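Local atomic coordinates of BauA (Acinetobacter baumannii, PDB entry 6HCP), a protein that probably takes up iron across the outer membrane as a TonB-dependent receptor for the siderophore complex ferric preacinetobactin. Residues D36-G41 / T523-L528. Residues are numbered along the deposited sequence; the frame is centred on the assembly and turned at random.
Sequences DTYAGG and TFAHTL. With EDO (1,2-ethanediol), chain U.
The hydroxyl of Tyr38 sits just 3.0 Å, measured from OH, from the backbone N of Phe524, yet the angle is too poor for a hydrogen bond. The phenol is instead bonded to Asp520 OD1, at the far end of the short turn that joins barrel strands 508-520 and 524-541. The contact is thus a worked example of proximity without bonding: Tyr38 leans across the start of the second strand while its polar end is held by the residue closing the first. The CB of Tyr38 points toward the hairpin, and chi1 of -161° sets CG anti to the backbone N. Tyr38 CE2 comes within 3.4 Å of Thr523 O, and Tyr38 CZ packs 4.0 Å from Ala525 CB, the ring meeting both obliquely. Phe568 of strand 549-569 adds an edge-to-face partner. Next to the ring, Ala39 CB abuts Thr523 CB at 3.6 Å, while Thr523 OG1 is hydrogen-bonded to Ser570 O. Ala39 is the second residue of a type II beta turn from Tyr38 to Gly41, closed by Gly41 N to Tyr38 O at 2.9 Å; Gly40 takes its third position with a phi of 104°. An ethanediol, probably from the crystallisation liquor, bridges the two parts of the fold: its O2 donates to Ala39 O at 2.9 Å, and the molecule also bonds to the backbone N of Gly569. Between 36-41 and 523-528 the contact is therefore van der Waals in character, and the Tyr38-Asp520 bond, probably strengthened by carboxylate charge, supplies directionality.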
loop_
_atom_site.group_PDB
_atom_site.type_symbol
_atom_site.label_atom_id
_atom_site.label_comp_id
_atom_site.label_asym_id
_atom_site.label_seq_id
_atom_site.Cartn_x
_atom_site.Cartn_y
_atom_site.Cartn_z
ATOM N N ASP A 36 -32.921 18.106 14.946
ATOM C CA ASP A 36 -32.104 19.194 14.347
ATOM C C ASP A 36 -31.078 18.629 13.342
ATOM O O ASP A 36 -30.316 19.381 12.769
ATOM C CB ASP A 36 -31.431 20.002 15.462
ATOM C CG ASP A 36 -30.109 20.651 15.076
ATOM O OD1 ASP A 36 -30.132 21.678 14.340
ATOM O OD2 ASP A 36 -29.063 20.129 15.519
ATOM N N THR A 37 -31.077 17.313 13.110
ATOM C CA THR A 37 -30.055 16.648 12.288
ATOM C C THR A 37 -30.652 16.320 10.917
ATOM O O THR A 37 -31.783 15.880 10.813
ATOM C CB THR A 37 -29.519 15.414 13.023
ATOM O OG1 THR A 37 -28.624 15.817 14.060
ATOM C CG2 THR A 37 -28.785 14.456 12.119
ATOM N N TYR A 38 -29.889 16.547 9.848
ATOM C CA TYR A 38 -30.344 16.261 8.504
ATOM C C TYR A 38 -30.188 14.759 8.219
ATOM O O TYR A 38 -29.483 14.056 8.930
ATOM C CB TYR A 38 -29.563 17.116 7.507
ATOM C CG TYR A 38 -30.199 17.280 6.156
ATOM C CD1 TYR A 38 -31.351 18.018 5.990
ATOM C CD2 TYR A 38 -29.602 16.748 5.029
ATOM C CE1 TYR A 38 -31.933 18.172 4.746
ATOM C CE2 TYR A 38 -30.160 16.902 3.775
ATOM C CZ TYR A 38 -31.348 17.596 3.636
ATOM O OH TYR A 38 -31.873 17.795 2.405
ATOM N N ALA A 39 -30.875 14.293 7.181
ATOM C CA ALA A 39 -30.725 12.923 6.696
ATOM C C ALA A 39 -29.233 12.596 6.556
ATOM O O ALA A 39 -28.473 13.394 6.019
ATOM C CB ALA A 39 -31.438 12.798 5.374
ATOM N N GLY A 40 -28.823 11.441 7.085
ATOM C CA GLY A 40 -27.429 11.039 7.117
ATOM C C GLY A 40 -26.800 11.184 8.491
ATOM O O GLY A 40 -25.805 10.533 8.782
ATOM N N GLY A 41 -27.270 12.156 9.279
ATOM C CA GLY A 41 -26.805 12.347 10.639
ATOM C C GLY A 41 -25.477 13.111 10.743
ATOM O O GLY A 41 -24.975 13.296 11.850
ATOM N N THR A 523 -34.069 14.842 1.596
ATOM C CA THR A 523 -32.991 14.122 2.255
ATOM C C THR A 523 -31.633 14.501 1.637
ATOM O O THR A 523 -30.591 14.031 2.098
ATOM C CB THR A 523 -33.186 12.597 2.188
ATOM O OG1 THR A 523 -33.085 12.239 0.811
ATOM C CG2 THR A 523 -34.506 12.141 2.782
ATOM N N PHE A 524 -31.664 15.345 0.606
ATOM C CA PHE A 524 -30.466 15.823 -0.065
ATOM C C PHE A 524 -30.649 17.306 -0.384
ATOM O O PHE A 524 -31.697 17.703 -0.869
ATOM C CB PHE A 524 -30.218 15.019 -1.343
ATOM C CG PHE A 524 -28.817 15.102 -1.892
ATOM C CD1 PHE A 524 -27.746 14.633 -1.158
ATOM C CD2 PHE A 524 -28.575 15.614 -3.159
ATOM C CE1 PHE A 524 -26.458 14.684 -1.678
ATOM C CE2 PHE A 524 -27.298 15.601 -3.704
ATOM C CZ PHE A 524 -26.240 15.135 -2.959
ATOM N N ALA A 525 -29.576 18.085 -0.206
ATOM C CA ALA A 525 -29.629 19.538 -0.344
ATOM C C ALA A 525 -28.436 20.031 -1.166
ATOM O O ALA A 525 -27.344 19.424 -1.137
ATOM C CB ALA A 525 -29.632 20.158 1.033
ATOM N N HIS A 526 -28.677 21.114 -1.904
ATOM C CA HIS A 526 -27.699 21.794 -2.755
ATOM C C HIS A 526 -27.615 23.277 -2.375
ATOM O O HIS A 526 -28.643 23.901 -2.068
ATOM C CB HIS A 526 -28.103 21.725 -4.234
ATOM C CG HIS A 526 -28.118 20.356 -4.813
ATOM N ND1 HIS A 526 -27.102 19.889 -5.626
ATOM C CD2 HIS A 526 -29.075 19.401 -4.808
ATOM C CE1 HIS A 526 -27.411 18.677 -6.050
ATOM N NE2 HIS A 526 -28.592 18.336 -5.514
ATOM N N THR A 527 -26.417 23.858 -2.542
ATOM C CA THR A 527 -26.197 25.310 -2.506
ATOM C C THR A 527 -25.384 25.701 -3.740
ATOM O O THR A 527 -24.411 25.005 -4.104
ATOM C CB THR A 527 -25.470 25.743 -1.226
ATOM O OG1 THR A 527 -26.215 25.291 -0.096
ATOM C CG2 THR A 527 -25.282 27.242 -1.115
ATOM N N LEU A 528 -25.817 26.773 -4.408
ATOM C CA LEU A 528 -25.077 27.363 -5.487
ATOM C C LEU A 528 -24.896 28.845 -5.170
ATOM O O LEU A 528 -25.886 29.535 -4.987
ATOM C CB LEU A 528 -25.820 27.158 -6.812
ATOM C CG LEU A 528 -25.163 27.813 -8.027
ATOM C CD1 LEU A 528 -23.847 27.124 -8.369
ATOM C CD2 LEU A 528 -26.081 27.811 -9.237
HETATM C C1 EDO U . -24.824 13.447 5.182
HETATM O O1 EDO U . -24.029 14.093 4.162
HETATM C C2 EDO U . -25.489 14.550 6.000
HETATM O O2 EDO U . -25.931 14.057 7.240
#